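Local coordinates for protein aspartate aminotransferase (Leishmania major, PDB 4H51) that probably catalyses the pyridoxal phosphate-dependent transfer of an amino group between aspartate and 2-oxoglutarate, working as a homodimer, at residues 125-130 / 299-304; 140-143 / 149-152; 113-116 / 120-123. One frame throughout, in Å; residues are numbered along the deposited sequence. Where two conformers were deposited one is given.

Contact 1. Residues 125-130 / 299-304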
ATOM      1  N   GLY B 125      -4.363 -10.977  -3.649  1.00 10.35           N
ATOM      2  CA  GLY B 125      -5.013 -12.263  -3.883  1.00 10.82           C
ATOM      3  C   GLY B 125      -4.840 -12.696  -5.331  1.00 11.09           C
ATOM      4  O   GLY B 125      -4.542 -13.849  -5.602  1.00 12.64           O
ATOM      5  N   ALA B 126      -5.020 -11.777  -6.255  1.00 11.25           N
ATOM      6  CA  ALA B 126      -4.874 -12.084  -7.676  1.00 11.81           C
ATOM      7  C   ALA B 126      -3.454 -12.533  -7.969  1.00 12.38           C
ATOM      8  O   ALA B 126      -3.281 -13.491  -8.726  1.00 11.88           O
ATOM      9  CB  ALA B 126      -5.261 -10.908  -8.564  1.00 11.18           C
ATOM     10  N   LYS B 127      -2.457 -11.883  -7.342  1.00 12.62           N
ATOM     11  CA  LYS B 127      -1.061 -12.321  -7.472  1.00 14.05           C
ATOM     12  C   LYS B 127      -0.798 -13.648  -6.812  1.00 13.33           C
ATOM     13  O   LYS B 127      -0.146 -14.520  -7.371  1.00 13.72           O
ATOM     14  CB  LYS B 127      -0.096 -11.246  -6.911  1.00 16.03           C
ATOM     15  CG  LYS B 127      -0.119  -9.972  -7.742  1.00 18.92           C
ATOM     16  CD  LYS B 127       0.849  -8.878  -7.286  1.00 21.64           C
ATOM     17  CE  LYS B 127       0.262  -7.506  -7.624  1.00 24.39           C
ATOM     18  NZ  LYS B 127       1.235  -6.366  -7.659  1.00 28.04           N
ATOM     19  N   LEU B 128      -1.305 -13.837  -5.608  1.00 12.72           N
ATOM     20  CA  LEU B 128      -1.114 -15.125  -4.932  1.00 12.99           C
ATOM     21  C   LEU B 128      -1.614 -16.313  -5.797  1.00 13.13           C
ATOM     22  O   LEU B 128      -1.007 -17.393  -5.840  1.00 13.46           O
ATOM     23  CB  LEU B 128      -1.849 -15.115  -3.589  1.00 12.66           C
ATOM     24  CG  LEU B 128      -1.869 -16.408  -2.759  1.00 13.22           C
ATOM     25  CD1 LEU B 128      -0.468 -16.816  -2.291  1.00 13.02           C
ATOM     26  CD2 LEU B 128      -2.779 -16.215  -1.551  1.00 13.06           C
ATOM     27  N   LEU B 129      -2.742 -16.099  -6.452  1.00 12.99           N
ATOM     28  CA  LEU B 129      -3.420 -17.154  -7.233  1.00 13.51           C
ATOM     29  C   LEU B 129      -2.585 -17.553  -8.454  1.00 13.99           C
ATOM     30  O   LEU B 129      -2.707 -18.677  -8.935  1.00 15.77           O
ATOM     31  CB  LEU B 129      -4.810 -16.687  -7.646  1.00 12.61           C
ATOM     32  CG  LEU B 129      -5.846 -16.759  -6.516  1.00 12.01           C
ATOM     33  CD1 LEU B 129      -7.137 -16.073  -6.864  1.00 11.75           C
ATOM     34  CD2 LEU B 129      -6.150 -18.149  -6.000  1.00 12.36           C
ATOM     35  N   THR B 130      -1.756 -16.641  -8.957  1.00 13.96           N
ATOM     36  CA  THR B 130      -0.836 -16.973 -10.056  1.00 14.73           C
ATOM     37  C   THR B 130       0.219 -17.992  -9.609  1.00 16.08           C
ATOM     38  O   THR B 130       0.904 -18.564 -10.460  1.00 16.40           O
ATOM     39  CB  THR B 130      -0.159 -15.735 -10.684  1.00 14.97           C
ATOM     40  OG1 THR B 130       0.859 -15.197  -9.811  1.00 14.41           O
ATOM     41  CG2 THR B 130      -1.199 -14.664 -11.016  1.00 13.85           C
ATOM     42  N   ARG B 299       6.379  -7.909   0.824  1.00 12.48           N
ATOM     43  CA  ARG B 299       7.720  -7.347   1.036  1.00 13.28           C
ATOM     44  C   ARG B 299       8.304  -6.746  -0.238  1.00 13.58           C
ATOM     45  O   ARG B 299       8.991  -5.715  -0.194  1.00 13.56           O
ATOM     46  CB  ARG B 299       8.659  -8.444   1.524  1.00 13.69           C
ATOM     47  CG  ARG B 299      10.096  -8.058   1.789  1.00 14.32           C
ATOM     48  CD  ARG B 299      10.288  -6.857   2.704  1.00 14.53           C
ATOM     49  NE  ARG B 299      11.595  -6.913   3.348  1.00 14.87           N
ATOM     50  CZ  ARG B 299      12.284  -5.869   3.832  1.00 15.49           C
ATOM     51  NH1 ARG B 299      11.852  -4.621   3.731  1.00 15.43           N
ATOM     52  NH2 ARG B 299      13.442  -6.077   4.441  1.00 15.55           N
ATOM     53  N   GLU B 300       8.019  -7.365  -1.370  1.00 14.25           N
ATOM     54  CA  GLU B 300       8.617  -6.898  -2.621  1.00 15.20           C
ATOM     55  C   GLU B 300       7.868  -5.695  -3.218  1.00 14.69           C
ATOM     56  O   GLU B 300       8.299  -5.112  -4.233  1.00 14.27           O
ATOM     57  CB  GLU B 300       8.838  -8.066  -3.580  1.00 16.33           C
ATOM     58  CG  GLU B 300       7.632  -8.524  -4.305  1.00 16.44           C
ATOM     59  CD  GLU B 300       7.711  -9.955  -4.865  1.00 17.65           C
ATOM     60  OE1 GLU B 300       6.734 -10.314  -5.474  1.00 17.11           O
ATOM     61  OE2 GLU B 300       8.705 -10.702  -4.696  1.00 22.48           O
ATOM     62  N   GLU B 301       6.750  -5.338  -2.589  1.00 14.58           N
ATOM     63  CA  GLU B 301       5.903  -4.224  -3.029  1.00 15.24           C
ATOM     64  C   GLU B 301       5.990  -3.010  -2.089  1.00 12.79           C
ATOM     65  O   GLU B 301       6.222  -1.930  -2.532  1.00 12.05           O
ATOM     66  CB  GLU B 301       4.463  -4.654  -3.137  1.00 17.88           C
ATOM     67  CG  GLU B 301       4.186  -5.591  -4.325  1.00 22.42           C
ATOM     68  CD  GLU B 301       2.786  -6.244  -4.315  1.00 29.40           C
ATOM     69  OE1 GLU B 301       2.017  -6.082  -3.329  1.00 32.06           O
ATOM     70  OE2 GLU B 301       2.437  -6.985  -5.297  1.00 37.27           O
ATOM     71  N   TYR B 302       5.742  -3.202  -0.810  1.00 11.22           N
ATOM     72  CA  TYR B 302       5.665  -2.081   0.103  1.00 10.80           C
ATOM     73  C   TYR B 302       6.185  -2.428   1.496  1.00 10.72           C
ATOM     74  O   TYR B 302       6.047  -1.643   2.385  1.00 10.62           O
ATOM     75  CB  TYR B 302       4.246  -1.523   0.165  1.00 10.44           C
ATOM     76  CG  TYR B 302       3.196  -2.488   0.626  1.00 10.38           C
ATOM     77  CD1 TYR B 302       2.925  -2.669   1.970  1.00 10.41           C
ATOM     78  CD2 TYR B 302       2.515  -3.292  -0.290  1.00 10.45           C
ATOM     79  CE1 TYR B 302       1.969  -3.581   2.394  1.00 10.41           C
ATOM     80  CE2 TYR B 302       1.540  -4.213   0.121  1.00 10.26           C
ATOM     81  CZ  TYR B 302       1.296  -4.382   1.462  1.00 10.50           C
ATOM     82  OH  TYR B 302       0.337  -5.288   1.892  1.00 10.54           O
ATOM     83  N   THR B 303       6.824  -3.590   1.650  1.00 10.74           N
ATOM     84  CA  THR B 303       7.424  -4.027   2.902  1.00 11.03           C
ATOM     85  C   THR B 303       6.403  -4.395   3.993  1.00 11.16           C
ATOM     86  O   THR B 303       6.385  -5.540   4.486  1.00 11.29           O
ATOM     87  CB  THR B 303       8.485  -3.020   3.432  1.00 11.15           C
ATOM     88  OG1 THR B 303       9.639  -3.066   2.602  1.00 11.20           O
ATOM     89  CG2 THR B 303       8.916  -3.388   4.841  1.00 11.29           C
ATOM     90  N   CYS B 304       5.581  -3.428   4.414  1.00 11.29           N
ATOM     91  CA  CYS B 304       4.603  -3.677   5.472  1.00 11.08           C
ATOM     92  C   CYS B 304       3.523  -2.615   5.455  1.00 10.57           C
ATOM     93  O   CYS B 304       3.746  -1.500   4.907  1.00 10.49           O
ATOM     94  CB  CYS B 304       5.279  -3.813   6.837  1.00 11.87           C
ATOM     95  SG  CYS B 304       6.159  -2.357   7.433  1.00 14.19           S
TER
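Lys127 and Glu301 reach for each other from opposite directions and meet in a salt bridge. NZ of Lys127 lies 2.7 Å from OE2 of Glu301. The backbones stay well apart, with 11.6 Å between CA of Lys127 and CA of Glu301. In both residues CG stands anti to the carbonyl carbon (chi1 -66° for Lys127, -72° for Glu301). The chains run on extended from there, which lets the two side chains bridge the gap between the backbones.

The carboxylate does not receive the amine in its own plane. NZ comes from above, 49° out of the plane. The lysine chain also lies close along the same oxygen: CD of Lys127 is 3.2 Å from OE2 of Glu301. OE2 therefore meets methylene groups as well as the charged end. Both residues are partly exposed. Lys127 also packs on Lys127 of the second subunit, so the pair sits where the subunits meet. Glu301 probably offsets the charge of the lysine of its own chain.

Each segment has its own local bond. OG1 of Thr130 bonds to the backbone O of Lys127 at 2.7 Å, in the carbonyl plane and on a lone pair. In 299-304 the bond is side chain to side chain: NH1 of Arg299 bonds to OG1 of Thr303, which lies in the guanidinium plane. Arg299 also forms a salt bridge with Asp30 of the second subunit.

The salt bridge thus links helix 117-129 to the loop after helix 287-299. This is a subunit-interface site of the class I aminotransferase dimer, where in this family each subunit lends residues to its partner's active site.

Contact 2. Residues 140-143 / 149-152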
ATOM      1  N   ILE B 140     -10.076 -16.263 -15.420  1.00 12.31           N
ATOM      2  CA  ILE B 140     -10.490 -15.659 -14.195  1.00 11.85           C
ATOM      3  C   ILE B 140     -11.719 -14.870 -14.574  1.00 12.10           C
ATOM      4  O   ILE B 140     -11.678 -14.079 -15.541  1.00 12.60           O
ATOM      5  CB  ILE B 140      -9.360 -14.838 -13.505  1.00 11.84           C
ATOM      6  CG1 ILE B 140      -9.829 -14.134 -12.242  1.00 11.77           C
ATOM      7  CG2 ILE B 140      -8.760 -13.787 -14.461  1.00 12.32           C
ATOM      8  CD1 ILE B 140      -8.659 -13.817 -11.302  1.00 12.27           C
ATOM      9  N   TYR B 141     -12.804 -15.101 -13.823  1.00 11.68           N
ATOM     10  CA  TYR B 141     -14.102 -14.585 -14.160  1.00 11.60           C
ATOM     11  C   TYR B 141     -14.577 -13.417 -13.316  1.00 10.84           C
ATOM     12  O   TYR B 141     -14.555 -13.463 -12.107  1.00 10.45           O
ATOM     13  CB  TYR B 141     -15.128 -15.707 -14.077  1.00 12.36           C
ATOM     14  CG  TYR B 141     -15.131 -16.636 -15.247  1.00 13.51           C
ATOM     15  CD1 TYR B 141     -14.289 -17.757 -15.311  1.00 14.08           C
ATOM     16  CD2 TYR B 141     -16.021 -16.441 -16.269  1.00 14.44           C
ATOM     17  CE1 TYR B 141     -14.305 -18.579 -16.417  1.00 15.15           C
ATOM     18  CE2 TYR B 141     -16.080 -17.274 -17.357  1.00 15.43           C
ATOM     19  CZ  TYR B 141     -15.221 -18.333 -17.438  1.00 16.07           C
ATOM     20  OH  TYR B 141     -15.347 -19.136 -18.546  1.00 19.25           O
ATOM     21  N   LEU B 142     -15.079 -12.399 -14.001  1.00 10.75           N
ATOM     22  CA  LEU B 142     -15.698 -11.239 -13.396  1.00 10.67           C
ATOM     23  C   LEU B 142     -17.190 -11.204 -13.738  1.00 10.95           C
ATOM     24  O   LEU B 142     -17.592 -11.681 -14.772  1.00 10.96           O
ATOM     25  CB  LEU B 142     -15.021  -9.993 -13.968  1.00 10.58           C
ATOM     26  CG  LEU B 142     -13.503  -9.826 -13.772  1.00 10.96           C
ATOM     27  CD1 LEU B 142     -13.011  -8.516 -14.408  1.00 10.51           C
ATOM     28  CD2 LEU B 142     -13.175  -9.839 -12.282  1.00 10.91           C
ATOM     29  N   SER B 143     -18.005 -10.602 -12.883  1.00 11.41           N
ATOM     30  CA  SER B 143     -19.414 -10.435 -13.168  1.00 11.64           C
ATOM     31  C   SER B 143     -19.641  -9.424 -14.317  1.00 11.87           C
ATOM     32  O   SER B 143     -18.911  -8.445 -14.493  1.00 11.49           O
ATOM     33  CB  SER B 143     -20.189 -10.026 -11.907  1.00 11.35           C
ATOM     34  OG  SER B 143     -19.773  -8.759 -11.420  1.00 10.65           O
ATOM     35  N   ASN B 149     -12.676  -1.230 -11.464  1.00 16.90           N
ATOM     36  CA  ASN B 149     -11.282  -1.513 -11.208  1.00 15.02           C
ATOM     37  C   ASN B 149     -10.907  -3.001 -11.176  1.00 13.45           C
ATOM     38  O   ASN B 149      -9.741  -3.318 -11.211  1.00 13.65           O
ATOM     39  CB  ASN B 149     -10.852  -0.862  -9.887  1.00 15.22           C
ATOM     40  CG  ASN B 149      -9.336  -0.566  -9.812  1.00 15.50           C
ATOM     41  OD1 ASN B 149      -8.734  -0.252 -10.833  1.00 15.27           O
ATOM     42  ND2 ASN B 149      -8.744  -0.560  -8.577  1.00 12.77           N
ATOM     43  N   HIS B 150     -11.857  -3.939 -11.107  1.00 12.28           N
ATOM     44  CA  HIS B 150     -11.499  -5.384 -11.102  1.00 11.41           C
ATOM     45  C   HIS B 150     -10.616  -5.748 -12.270  1.00 11.79           C
ATOM     46  O   HIS B 150      -9.633  -6.447 -12.108  1.00 10.93           O
ATOM     47  CB  HIS B 150     -12.735  -6.317 -11.125  1.00 11.39           C
ATOM     48  CG  HIS B 150     -13.329  -6.619  -9.759  1.00 11.13           C
ATOM     49  ND1 HIS B 150     -14.646  -6.976  -9.585  1.00 11.68           N
ATOM     50  CD2 HIS B 150     -12.769  -6.602  -8.485  1.00 11.52           C
ATOM     51  CE1 HIS B 150     -14.874  -7.176  -8.288  1.00 11.13           C
ATOM     52  NE2 HIS B 150     -13.744  -6.924  -7.616  1.00 11.11           N
ATOM     53  N   TYR B 151     -11.006  -5.318 -13.475  1.00 11.43           N
ATOM     54  CA  TYR B 151     -10.302  -5.708 -14.703  1.00 12.54           C
ATOM     55  C   TYR B 151      -8.808  -5.334 -14.674  1.00 12.21           C
ATOM     56  O   TYR B 151      -7.888  -6.176 -14.889  1.00 12.67           O
ATOM     57  CB  TYR B 151     -11.064  -5.133 -15.953  1.00 13.65           C
ATOM     58  CG  TYR B 151     -10.658  -5.833 -17.238  1.00 14.93           C
ATOM     59  CD1 TYR B 151      -9.474  -5.440 -17.927  1.00 15.34           C
ATOM     60  CD2 TYR B 151     -11.378  -6.930 -17.724  1.00 15.51           C
ATOM     61  CE1 TYR B 151      -9.043  -6.103 -19.096  1.00 16.50           C
ATOM     62  CE2 TYR B 151     -10.935  -7.610 -18.871  1.00 16.48           C
ATOM     63  CZ  TYR B 151      -9.786  -7.192 -19.560  1.00 16.58           C
ATOM     64  OH  TYR B 151      -9.365  -7.871 -20.702  1.00 17.61           O
ATOM     65  N   GLY B 152      -8.547  -4.073 -14.356  1.00 12.56           N
ATOM     66  CA  GLY B 152      -7.181  -3.574 -14.316  1.00 12.51           C
ATOM     67  C   GLY B 152      -6.354  -4.230 -13.244  1.00 12.47           C
ATOM     68  O   GLY B 152      -5.185  -4.533 -13.443  1.00 12.45           O
TER
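Leu142 fits its two methyl groups against two successive residues of a helix, His150 and Tyr151. The backbones approach to 7.6 Å between CA of Leu142 and CA of His150. The tight part is on the histidine side. CD2 of Leu142 lies 3.7 Å from CB of His150, and the same methyl is 4.1 Å from His150 CG. The two side chains cross obliquely; the methyl sits by CB and the CG/ND1 side of the ring. The ring nitrogens bond elsewhere. NE2 of His150 is hydrogen-bonded to Asp229 and ND1 to Thr146, which should fix the rotation of the ring. The ring of Trp147 meets it edge-to-face. Leu142 and His150 are both buried, and both also pack on Ile194.

These residues belong to the beta-alpha-beta unit formed by strand 140-144, helix 148-156 and strand 162-169. Leu142 points from the first strand to the helix that covers it, within the large mixed sheet of the aminotransferase fold. In this family an aspartate on this sheet pairs with the cofactor's pyridine nitrogen. Asp229, on strand 225-230, is probably that aspartate, and His150 would then be its second-shell partner.

The Tyr151 side is looser. CD1 of Leu142 is 3.9 Å from the backbone N of Tyr151 and 4.0 Å from its ring atom CD2. Tyr151 has CG anti to the backbone N (chi1 -162°), which carries the ring past the leucine methyl. Tyr151 is exposed in the dimer, yet its side chain touches Ile162 on strand 162-169.

Contact 3. Residues 113-116 / 120-123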
ATOM      1  N   VAL B 113      -3.521 -12.012   6.070  1.00 10.82           N
ATOM      2  CA  VAL B 113      -2.626 -10.878   6.221  1.00 10.50           C
ATOM      3  C   VAL B 113      -3.441  -9.594   6.118  1.00 10.11           C
ATOM      4  O   VAL B 113      -4.554  -9.580   5.482  1.00  9.82           O
ATOM      5  CB  VAL B 113      -1.508 -10.833   5.126  1.00 10.56           C
ATOM      6  CG1 VAL B 113      -0.513 -12.012   5.254  1.00 11.29           C
ATOM      7  CG2 VAL B 113      -2.082 -10.805   3.706  1.00 10.28           C
ATOM      8  N   GLN B 114      -2.888  -8.533   6.715  1.00  9.54           N
ATOM      9  CA  GLN B 114      -3.365  -7.186   6.509  1.00  9.56           C
ATOM     10  C   GLN B 114      -2.955  -6.706   5.108  1.00  9.26           C
ATOM     11  O   GLN B 114      -1.854  -7.008   4.620  1.00  9.89           O
ATOM     12  CB  GLN B 114      -2.818  -6.253   7.631  1.00  9.47           C
ATOM     13  CG  GLN B 114      -3.219  -4.799   7.488  1.00  9.22           C
ATOM     14  CD  GLN B 114      -2.673  -3.934   8.564  1.00  9.55           C
ATOM     15  OE1 GLN B 114      -2.324  -4.444   9.623  1.00  9.94           O
ATOM     16  NE2 GLN B 114      -2.633  -2.597   8.328  1.00  9.36           N
ATOM     17  N   THR B 115      -3.829  -5.960   4.465  1.00  9.46           N
ATOM     18  CA  THR B 115      -3.608  -5.458   3.117  1.00  9.53           C
ATOM     19  C   THR B 115      -3.902  -3.969   3.030  1.00  9.73           C
ATOM     20  O   THR B 115      -4.473  -3.388   3.941  1.00  9.80           O
ATOM     21  CB  THR B 115      -4.543  -6.169   2.115  1.00  9.29           C
ATOM     22  OG1 THR B 115      -5.925  -5.923   2.519  1.00  9.31           O
ATOM     23  CG2 THR B 115      -4.233  -7.698   2.065  1.00  9.48           C
ATOM     24  N   LEU B 116      -3.549  -3.362   1.889  1.00 10.30           N
ATOM     25  CA  LEU B 116      -3.920  -1.974   1.624  0.60 10.37           C
ATOM     26  C   LEU B 116      -5.401  -1.904   1.229  1.00 10.26           C
ATOM     27  O   LEU B 116      -5.752  -1.701   0.071  1.00 10.69           O
ATOM     28  CB  LEU B 116      -3.012  -1.347   0.561  0.60 10.40           C
ATOM     29  CG  LEU B 116      -1.745  -0.661   1.105  0.60 10.90           C
ATOM     30  CD1 LEU B 116      -2.121   0.597   1.884  0.60 10.43           C
ATOM     31  CD2 LEU B 116      -0.851  -1.587   1.949  0.60 10.69           C
ATOM     32  N   GLY B 120      -6.098  -3.454  -2.252  1.00  9.37           N
ATOM     33  CA  GLY B 120      -4.837  -4.141  -1.957  1.00  9.49           C
ATOM     34  C   GLY B 120      -5.034  -5.637  -1.824  1.00  9.48           C
ATOM     35  O   GLY B 120      -4.199  -6.448  -2.268  1.00  9.86           O
ATOM     36  N   ALA B 121      -6.125  -6.039  -1.170  1.00  8.72           N
ATOM     37  CA  ALA B 121      -6.407  -7.465  -1.004  1.00  8.78           C
ATOM     38  C   ALA B 121      -6.759  -8.159  -2.321  1.00  8.97           C
ATOM     39  O   ALA B 121      -6.383  -9.324  -2.529  1.00  9.37           O
ATOM     40  CB  ALA B 121      -7.541  -7.644   0.048  1.00  8.32           C
ATOM     41  N   VAL B 122      -7.486  -7.462  -3.199  1.00  8.71           N
ATOM     42  CA  VAL B 122      -7.841  -8.046  -4.507  1.00  8.89           C
ATOM     43  C   VAL B 122      -6.554  -8.201  -5.309  1.00  9.21           C
ATOM     44  O   VAL B 122      -6.324  -9.258  -5.851  1.00  9.00           O
ATOM     45  CB  VAL B 122      -8.889  -7.244  -5.280  1.00  8.87           C
ATOM     46  CG1 VAL B 122      -9.101  -7.810  -6.718  1.00  9.27           C
ATOM     47  CG2 VAL B 122     -10.197  -7.259  -4.496  1.00  8.80           C
ATOM     48  N   SER B 123      -5.710  -7.157  -5.350  1.00  9.16           N
ATOM     49  CA  SER B 123      -4.453  -7.250  -6.072  0.60  9.34           C
ATOM     50  C   SER B 123      -3.556  -8.351  -5.529  1.00  9.77           C
ATOM     51  O   SER B 123      -3.008  -9.181  -6.300  1.00  9.33           O
ATOM     52  CB  SER B 123      -3.725  -5.900  -6.009  0.60  9.47           C
ATOM     53  OG  SER B 123      -2.505  -5.959  -6.699  0.60  9.66           O
TER
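A chi1 of 59° at Thr115 sets OG1 between its backbone N and carbonyl carbon, with CG2 anti to the carbonyl carbon. Both branches then face Ala121. OG1 of Thr115 lies 3.4 Å from CB of Ala121. CG2 of Thr115 packs alongside, 3.8 Å from CA of Ala121. Between them CB of Thr115 sits 3.6 Å from N of Ala121. The threonine thus straddles one residue of the helix, with a methyl and a hydroxyl against the same small side chain. The contact to OG1 is packing. The polar bond of this hydroxyl is made to the backbone O of Ser117, at the start of helix 117-129, which probably helps to hold this rotamer.

The other half of the contact is backbone on backbone. N of Gly120 donates to O of Leu116 at 2.9 Å. The bond is bent, with 139° at the hydrogen, and the donor stands 47° above the carbonyl plane. Gly120 has no side chain to hold the two backbones apart. CA of Leu116 and CA of Gly120 come within 4.3 Å.

With Gly120 and Ala121 here, the helix lies close to the strand. Ala121 also touches Ala260, on strand 258-262 of the same sheet. Just before the helix, Leu116, in the conformer given, packs on Tyr302 of its own chain and of the second subunit.

A bond from residue 120 back to residue 116 spans four residues, as in the first turn of an alpha helix. The contact is a tight strand-to-helix turn: strand 110-116, outermost of the sheet within this chain, runs directly into helix 117-129. In class I aminotransferases the N-terminal end of this helix lies at the phosphate of pyridoxal phosphate, and this protein probably uses it likewise.

From the N terminus, contact 3 closes first, a tight turn from strand 110-116 into helix 117-129. Contact 1 opens further along that same helix. Before it closes, the chain forms strand 140-144 and helix 148-156, which contact 2 joins in a short loop. Contact 2 is therefore nested within the long loop that contact 1 closes near residue 301. Contact 3 precedes both, and none cross. Contacts 2 and 3 each join a strand of the large mixed sheet to its following helix, and touch where His150 meets Val122. Contact 1 joins helix 117-129 to loop 299-304, whose Tyr302 ring lies beside strand 113-116. All three border the second subunit.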